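Local atomic coordinates of hypothetical bacterial 6-phosphogluconolactonase (Bacteroides fragilis, PDB entry 3SCY), a protein that probably hydrolyses 6-phosphogluconolactone or a related sugar lactone. Residues C159-A171 / D177-N189. Numbering follows the deposited sequence.
Sequences CVRITPDGKYLLA and DQIHKFNINPNAN
Strand 168-171 runs antiparallel to strand 178-184, their axes approaching to 4.5 Å at 158°, with Leu169–Phe182 and Ala171–His180 as hydrogen-bonded pairs and Tyr168–Asn183 and Leu170–Lys181 as non-hydrogen-bonded ones. Ile184 N donates to Lys167 O (2.9 Å, nearly straight at 169°) and adds a fifth backbone bond where the pairing ends. On the face carrying Tyr168, Leu170, Lys181 and Asn183, Lys181 stretches out alongside the tyrosine, its CG anti to the backbone N (chi1 -177°) and the chain extended beyond. Its CE lies over one face of the ring, 3.6 Å from Tyr168 CD1, and NZ makes a cation-pi contact 4.5 Å from the ring centroid. A water joins NZ to Tyr168 OH, and the ammonium also donates to the backbone carbonyls of Thr201 and Gly243. The other ring face takes CB of Lys167, while Asn183 OD1 meets the edge in plane, 3.3 Å from Tyr168 CE1. Closer to the backbone of Lys181, Leu170 CD2 rests on its CG, and Leu170 CB lies 3.7 Å from Ile179 CG2. Across the sheet, Leu169 CD2 lies beside Phe182 CD1, and Ile184 CD1 packs 3.7 Å from Ile162 CG2, the two isoleucines crossing at about a right angle. Before Tyr168, Asp165 OD1 closes an Asx turn by accepting from Lys167 N, and takes the Thr163 hydroxyl from the opposite face of the carboxylate. Strands 168-173 and 178-184 form the central hairpin of a four-stranded antiparallel blade, flanked by 157-162 and 197-206, in a seven-bladed beta-propeller.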
ATOM      1  N   CYS A 159      -7.659  -1.862  -0.994  1.00 16.44           N
ATOM      2  CA  CYS A 159      -6.920  -1.368   0.141  1.00 16.04           C
ATOM      3  C   CYS A 159      -7.668  -1.696   1.397  1.00 19.13           C
ATOM      4  O   CYS A 159      -8.900  -1.713   1.383  1.00 19.49           O
ATOM      5  CB  CYS A 159      -6.708   0.140   0.010  1.00 16.27           C
ATOM      6  SG  CYS A 159      -5.502   0.836   1.175  1.00 18.24           S
ATOM      7  N   VAL A 160      -6.945  -2.027   2.462  1.00 16.51           N
ATOM      8  CA  VAL A 160      -7.493  -2.239   3.785  1.00 15.55           C
ATOM      9  C   VAL A 160      -6.582  -1.508   4.763  1.00 16.21           C
ATOM     10  O   VAL A 160      -5.364  -1.724   4.761  1.00 17.70           O
ATOM     11  CB  VAL A 160      -7.700  -3.731   4.178  1.00 17.63           C
ATOM     12  CG1 VAL A 160      -8.949  -4.296   3.512  1.00 18.28           C
ATOM     13  CG2 VAL A 160      -6.471  -4.584   3.855  1.00 17.18           C
ATOM     14  N   ARG A 161      -7.147  -0.574   5.538  1.00 16.89           N
ATOM     15  CA  ARG A 161      -6.379   0.212   6.501  1.00 16.47           C
ATOM     16  C   ARG A 161      -7.005   0.234   7.865  1.00 20.12           C
ATOM     17  O   ARG A 161      -8.208   0.439   7.986  1.00 19.97           O
ATOM     18  CB  ARG A 161      -6.245   1.681   6.075  1.00 18.09           C
ATOM     19  CG  ARG A 161      -5.594   1.947   4.714  1.00 19.61           C
ATOM     20  CD  ARG A 161      -4.185   1.323   4.556  1.00 21.98           C
ATOM     21  NE  ARG A 161      -3.310   1.512   5.714  1.00 24.20           N
ATOM     22  CZ  ARG A 161      -2.620   2.616   5.972  1.00 33.42           C
ATOM     23  NH1 ARG A 161      -2.677   3.654   5.145  1.00 27.64           N
ATOM     24  NH2 ARG A 161      -1.863   2.694   7.063  1.00 26.41           N
ATOM     25  N   ILE A 162      -6.183   0.084   8.911  1.00 18.20           N
ATOM     26  CA  ILE A 162      -6.644   0.252  10.275  1.00 18.34           C
ATOM     27  C   ILE A 162      -6.497   1.729  10.576  1.00 21.16           C
ATOM     28  O   ILE A 162      -5.463   2.310  10.213  1.00 21.16           O
ATOM     29  CB  ILE A 162      -5.840  -0.668  11.198  1.00 21.57           C
ATOM     30  CG1 ILE A 162      -6.194  -2.137  10.848  1.00 23.80           C
ATOM     31  CG2 ILE A 162      -6.150  -0.355  12.700  1.00 23.69           C
ATOM     32  CD1 ILE A 162      -5.195  -3.203  11.344  1.00 37.33           C
ATOM     33  N   THR A 163      -7.528   2.360  11.167  1.00 18.95           N
ATOM     34  CA  THR A 163      -7.525   3.791  11.446  1.00 19.11           C
ATOM     35  C   THR A 163      -6.466   4.136  12.519  1.00 21.57           C
ATOM     36  O   THR A 163      -6.111   3.279  13.337  1.00 21.60           O
ATOM     37  CB  THR A 163      -8.931   4.299  11.797  1.00 21.92           C
ATOM     38  OG1 THR A 163      -9.436   3.470  12.832  1.00 20.89           O
ATOM     39  CG2 THR A 163      -9.878   4.245  10.584  1.00 22.38           C
ATOM     40  N   PRO A 164      -6.004   5.404  12.582  1.00 22.23           N
ATOM     41  CA  PRO A 164      -4.938   5.754  13.549  1.00 22.58           C
ATOM     42  C   PRO A 164      -5.331   5.625  15.014  1.00 26.55           C
ATOM     43  O   PRO A 164      -4.459   5.678  15.888  1.00 27.18           O
ATOM     44  CB  PRO A 164      -4.621   7.218  13.231  1.00 24.62           C
ATOM     45  CG  PRO A 164      -5.155   7.450  11.892  1.00 27.54           C
ATOM     46  CD  PRO A 164      -6.301   6.540  11.677  1.00 23.85           C
ATOM     47  N   ASP A 165      -6.641   5.498  15.287  1.00 21.96           N
ATOM     48  CA  ASP A 165      -7.149   5.347  16.651  1.00 22.04           C
ATOM     49  C   ASP A 165      -7.346   3.855  17.004  1.00 25.27           C
ATOM     50  O   ASP A 165      -7.835   3.543  18.088  1.00 25.50           O
ATOM     51  CB  ASP A 165      -8.454   6.131  16.812  1.00 24.45           C
ATOM     52  CG  ASP A 165      -9.478   5.823  15.745  1.00 27.88           C
ATOM     53  OD1 ASP A 165      -9.404   4.717  15.150  1.00 23.01           O
ATOM     54  OD2 ASP A 165     -10.320   6.694  15.474  1.00 31.24           O
ATOM     55  N   GLY A 166      -6.966   2.960  16.091  1.00 22.56           N
ATOM     56  CA  GLY A 166      -7.021   1.499  16.264  1.00 22.18           C
ATOM     57  C   GLY A 166      -8.419   0.906  16.344  1.00 24.38           C
ATOM     58  O   GLY A 166      -8.572  -0.268  16.693  1.00 23.91           O
ATOM     59  N   LYS A 167      -9.439   1.701  16.023  1.00 20.68           N
ATOM     60  CA  LYS A 167     -10.836   1.290  16.233  1.00 20.66           C
ATOM     61  C   LYS A 167     -11.563   0.765  14.999  1.00 23.10           C
ATOM     62  O   LYS A 167     -12.557   0.039  15.157  1.00 24.75           O
ATOM     63  CB  LYS A 167     -11.637   2.466  16.793  1.00 22.45           C
ATOM     64  CG  LYS A 167     -11.119   2.953  18.145  1.00 23.87           C
ATOM     65  CD  LYS A 167     -11.893   4.167  18.653  1.00 34.45           C
ATOM     66  CE  LYS A 167     -11.190   4.803  19.828  1.00 41.30           C
ATOM     67  NZ  LYS A 167     -11.862   6.058  20.254  1.00 51.84           N
ATOM     68  N   TYR A 168     -11.130   1.151  13.805  1.00 19.12           N
ATOM     69  CA  TYR A 168     -11.836   0.791  12.580  1.00 19.55           C
ATOM     70  C   TYR A 168     -10.931   0.288  11.507  1.00 21.78           C
ATOM     71  O   TYR A 168      -9.733   0.563  11.505  1.00 19.90           O
ATOM     72  CB  TYR A 168     -12.591   2.028  12.030  1.00 20.30           C
ATOM     73  CG  TYR A 168     -13.432   2.696  13.095  1.00 22.12           C
ATOM     74  CD1 TYR A 168     -14.623   2.121  13.532  1.00 24.48           C
ATOM     75  CD2 TYR A 168     -12.978   3.833  13.758  1.00 22.96           C
ATOM     76  CE1 TYR A 168     -15.394   2.722  14.525  1.00 27.51           C
ATOM     77  CE2 TYR A 168     -13.723   4.423  14.776  1.00 23.73           C
ATOM     78  CZ  TYR A 168     -14.933   3.866  15.154  1.00 31.63           C
ATOM     79  OH  TYR A 168     -15.652   4.428  16.184  1.00 33.17           O
ATOM     80  N   LEU A 169     -11.526  -0.450  10.579  1.00 18.67           N
ATOM     81  CA  LEU A 169     -10.861  -0.877   9.359  1.00 18.43           C
ATOM     82  C   LEU A 169     -11.636  -0.267   8.200  1.00 20.65           C
ATOM     83  O   LEU A 169     -12.862  -0.431   8.133  1.00 20.50           O
ATOM     84  CB  LEU A 169     -10.764  -2.401   9.236  1.00 18.53           C
ATOM     85  CG  LEU A 169      -9.990  -2.882   7.993  1.00 22.57           C
ATOM     86  CD1 LEU A 169      -9.042  -3.981   8.320  1.00 23.39           C
ATOM     87  CD2 LEU A 169     -10.949  -3.312   6.885  1.00 24.36           C
ATOM     88  N   LEU A 170     -10.938   0.467   7.321  1.00 17.92           N
ATOM     89  CA  LEU A 170     -11.529   1.084   6.133  1.00 17.46           C
ATOM     90  C   LEU A 170     -11.054   0.342   4.908  1.00 19.01           C
ATOM     91  O   LEU A 170      -9.849   0.081   4.776  1.00 18.33           O
ATOM     92  CB  LEU A 170     -11.200   2.574   6.064  1.00 17.79           C
ATOM     93  CG  LEU A 170     -11.642   3.407   7.278  1.00 21.52           C
ATOM     94  CD1 LEU A 170     -11.280   4.848   7.085  1.00 21.52           C
ATOM     95  CD2 LEU A 170     -13.168   3.342   7.497  1.00 25.34           C
ATOM     96  N   ALA A 171     -11.978  -0.071   4.042  1.00 17.98           N
ATOM     97  CA  ALA A 171     -11.628  -0.866   2.879  1.00 17.32           C
ATOM     98  C   ALA A 171     -12.055  -0.166   1.598  1.00 19.96           C
ATOM     99  O   ALA A 171     -13.260   0.050   1.377  1.00 20.35           O
ATOM    100  CB  ALA A 171     -12.281  -2.236   2.995  1.00 19.52           C
ATOM    101  N   ASP A 177     -17.046   2.656  -5.831  1.00 22.77           N
ATOM    102  CA  ASP A 177     -16.828   4.052  -5.399  1.00 21.98           C
ATOM    103  C   ASP A 177     -17.161   4.235  -3.909  1.00 23.77           C
ATOM    104  O   ASP A 177     -17.735   5.245  -3.516  1.00 24.98           O
ATOM    105  CB  ASP A 177     -17.639   5.035  -6.277  1.00 24.36           C
ATOM    106  CG  ASP A 177     -17.120   5.052  -7.696  1.00 28.51           C
ATOM    107  OD1 ASP A 177     -15.885   5.146  -7.874  1.00 28.22           O
ATOM    108  OD2 ASP A 177     -17.940   4.959  -8.628  1.00 32.56           O
ATOM    109  N   GLN A 178     -16.780   3.271  -3.095  1.00 21.46           N
ATOM    110  CA  GLN A 178     -17.037   3.317  -1.661  1.00 22.21           C
ATOM    111  C   GLN A 178     -15.817   2.955  -0.859  1.00 23.97           C
ATOM    112  O   GLN A 178     -14.943   2.237  -1.331  1.00 21.53           O
ATOM    113  CB  GLN A 178     -18.178   2.350  -1.268  1.00 24.22           C
ATOM    114  CG  GLN A 178     -19.555   2.768  -1.764  1.00 27.20           C
ATOM    115  CD  GLN A 178     -20.586   1.717  -1.439  1.00 38.13           C
ATOM    116  OE1 GLN A 178     -20.537   0.577  -1.913  1.00 32.80           O
ATOM    117  NE2 GLN A 178     -21.559   2.092  -0.642  1.00 34.25           N
ATOM    118  N   ILE A 179     -15.771   3.456   0.368  1.00 21.97           N
ATOM    119  CA  ILE A 179     -14.835   3.074   1.404  1.00 20.41           C
ATOM    120  C   ILE A 179     -15.709   2.380   2.458  1.00 23.50           C
ATOM    121  O   ILE A 179     -16.495   3.049   3.136  1.00 24.74           O
ATOM    122  CB  ILE A 179     -14.014   4.244   1.983  1.00 22.44           C
ATOM    123  CG1 ILE A 179     -13.218   4.968   0.864  1.00 22.97           C
ATOM    124  CG2 ILE A 179     -13.065   3.720   3.084  1.00 22.14           C
ATOM    125  CD1 ILE A 179     -12.708   6.397   1.255  1.00 29.79           C
ATOM    126  N   HIS A 180     -15.610   1.052   2.548  1.00 19.64           N
ATOM    127  CA  HIS A 180     -16.370   0.253   3.511  1.00 19.63           C
ATOM    128  C   HIS A 180     -15.774   0.418   4.912  1.00 22.20           C
ATOM    129  O   HIS A 180     -14.556   0.508   5.054  1.00 22.00           O
ATOM    130  CB  HIS A 180     -16.389  -1.217   3.085  1.00 19.64           C
ATOM    131  CG  HIS A 180     -16.965  -1.407   1.723  1.00 22.71           C
ATOM    132  ND1 HIS A 180     -18.344  -1.411   1.510  1.00 25.07           N
ATOM    133  CD2 HIS A 180     -16.334  -1.622   0.547  1.00 23.26           C
ATOM    134  CE1 HIS A 180     -18.497  -1.591   0.206  1.00 24.61           C
ATOM    135  NE2 HIS A 180     -17.323  -1.738  -0.414  1.00 24.71           N
ATOM    136  N   LYS A 181     -16.641   0.508   5.939  1.00 18.83           N
ATOM    137  CA  LYS A 181     -16.211   0.718   7.316  1.00 18.53           C
ATOM    138  C   LYS A 181     -16.561  -0.473   8.214  1.00 22.58           C
ATOM    139  O   LYS A 181     -17.706  -0.956   8.207  1.00 22.67           O
ATOM    140  CB  LYS A 181     -16.874   1.998   7.863  1.00 20.39           C
ATOM    141  CG  LYS A 181     -16.435   2.355   9.285  1.00 23.35           C
ATOM    142  CD  LYS A 181     -17.197   3.555   9.842  1.00 24.89           C
ATOM    143  CE  LYS A 181     -17.007   3.661  11.338  1.00 27.28           C
ATOM    144  NZ  LYS A 181     -17.698   4.866  11.877  1.00 26.18           N
ATOM    145  N   PHE A 182     -15.577  -0.915   9.010  1.00 20.08           N
ATOM    146  CA  PHE A 182     -15.746  -1.976   9.985  1.00 20.10           C
ATOM    147  C   PHE A 182     -15.223  -1.555  11.327  1.00 24.14           C
ATOM    148  O   PHE A 182     -14.227  -0.825  11.426  1.00 22.51           O
ATOM    149  CB  PHE A 182     -15.011  -3.246   9.540  1.00 20.67           C
ATOM    150  CG  PHE A 182     -15.535  -3.823   8.251  1.00 21.46           C
ATOM    151  CD1 PHE A 182     -15.054  -3.377   7.024  1.00 22.31           C
ATOM    152  CD2 PHE A 182     -16.541  -4.780   8.261  1.00 23.30           C
ATOM    153  CE1 PHE A 182     -15.557  -3.900   5.829  1.00 23.26           C
ATOM    154  CE2 PHE A 182     -17.057  -5.289   7.069  1.00 25.91           C
ATOM    155  CZ  PHE A 182     -16.568  -4.839   5.861  1.00 24.01           C
ATOM    156  N   ASN A 183     -15.894  -2.023  12.363  1.00 21.45           N
ATOM    157  CA  ASN A 183     -15.439  -1.873  13.724  1.00 22.28           C
ATOM    158  C   ASN A 183     -14.445  -2.985  13.984  1.00 25.27           C
ATOM    159  O   ASN A 183     -14.693  -4.132  13.599  1.00 22.89           O
ATOM    160  CB  ASN A 183     -16.624  -1.989  14.704  1.00 23.60           C
ATOM    161  CG  ASN A 183     -17.706  -0.959  14.559  1.00 34.38           C
ATOM    162  OD1 ASN A 183     -17.487   0.166  14.123  1.00 33.17           O
ATOM    163  ND2 ASN A 183     -18.933  -1.344  14.871  1.00 34.79           N
ATOM    164  N   ILE A 184     -13.327  -2.670  14.636  1.00 20.99           N
ATOM    165  CA  ILE A 184     -12.330  -3.674  14.995  1.00 21.03           C
ATOM    166  C   ILE A 184     -12.511  -4.144  16.436  1.00 22.78           C
ATOM    167  O   ILE A 184     -12.765  -3.325  17.332  1.00 24.02           O
ATOM    168  CB  ILE A 184     -10.922  -3.068  14.816  1.00 24.31           C
ATOM    169  CG1 ILE A 184     -10.500  -3.171  13.331  1.00 24.41           C
ATOM    170  CG2 ILE A 184      -9.888  -3.677  15.784  1.00 27.25           C
ATOM    171  CD1 ILE A 184      -9.169  -2.450  13.028  1.00 27.93           C
ATOM    172  N   ASN A 185     -12.456  -5.475  16.632  1.00 21.78           N
ATOM    173  CA  ASN A 185     -12.422  -6.091  17.948  1.00 21.02           C
ATOM    174  C   ASN A 185     -10.937  -6.277  18.273  1.00 22.47           C
ATOM    175  O   ASN A 185     -10.295  -7.171  17.712  1.00 20.01           O
ATOM    176  CB  ASN A 185     -13.196  -7.401  17.976  1.00 19.55           C
ATOM    177  CG  ASN A 185     -12.961  -8.160  19.246  1.00 28.59           C
ATOM    178  OD1 ASN A 185     -12.305  -7.679  20.171  1.00 22.52           O
ATOM    179  ND2 ASN A 185     -13.542  -9.339  19.364  1.00 24.08           N
ATOM    180  N   PRO A 186     -10.336  -5.380  19.107  1.00 21.65           N
ATOM    181  CA  PRO A 186      -8.880  -5.452  19.335  1.00 21.50           C
ATOM    182  C   PRO A 186      -8.442  -6.677  20.123  1.00 22.43           C
ATOM    183  O   PRO A 186      -7.255  -7.005  20.160  1.00 23.37           O
ATOM    184  CB  PRO A 186      -8.604  -4.165  20.134  1.00 23.81           C
ATOM    185  CG  PRO A 186      -9.868  -3.946  20.905  1.00 28.82           C
ATOM    186  CD  PRO A 186     -10.954  -4.307  19.914  1.00 24.74           C
ATOM    187  N   ASN A 187      -9.405  -7.407  20.713  1.00 19.49           N
ATOM    188  CA  ASN A 187      -9.056  -8.588  21.472  1.00 19.50           C
ATOM    189  C   ASN A 187      -9.028  -9.834  20.584  1.00 22.95           C
ATOM    190  O   ASN A 187      -8.488 -10.846  21.008  1.00 22.88           O
ATOM    191  CB  ASN A 187     -10.048  -8.784  22.617  1.00 20.70           C
ATOM    192  CG  ASN A 187      -9.887  -7.775  23.732  1.00 33.96           C
ATOM    193  OD1 ASN A 187      -8.829  -7.154  23.899  1.00 28.10           O
ATOM    194  ND2 ASN A 187     -10.909  -7.632  24.556  1.00 30.42           N
ATOM    195  N   ALA A 188      -9.669  -9.790  19.389  1.00 20.17           N
ATOM    196  CA  ALA A 188      -9.774 -11.003  18.562  1.00 19.60           C
ATOM    197  C   ALA A 188      -8.412 -11.577  18.195  1.00 20.88           C
ATOM    198  O   ALA A 188      -7.561 -10.873  17.666  1.00 21.12           O
ATOM    199  CB  ALA A 188     -10.545 -10.697  17.296  1.00 19.70           C
ATOM    200  N   ASN A 189      -8.214 -12.855  18.483  1.00 20.19           N
ATOM    201  CA  ASN A 189      -6.939 -13.472  18.131  1.00 20.33           C
ATOM    202  C   ASN A 189      -7.146 -14.957  17.811  1.00 24.47           C
ATOM    203  O   ASN A 189      -8.276 -15.448  17.785  1.00 24.71           O
ATOM    204  CB  ASN A 189      -5.888 -13.260  19.245  1.00 21.31           C
ATOM    205  CG  ASN A 189      -6.256 -13.887  20.565  1.00 28.51           C
ATOM    206  OD1 ASN A 189      -6.961 -14.889  20.607  1.00 26.41           O
ATOM    207  ND2 ASN A 189      -5.819 -13.285  21.662  1.00 30.40           N
TER
HETATM  208  O   HOH W   1     -17.876   5.008  14.736  1.00 34.99           O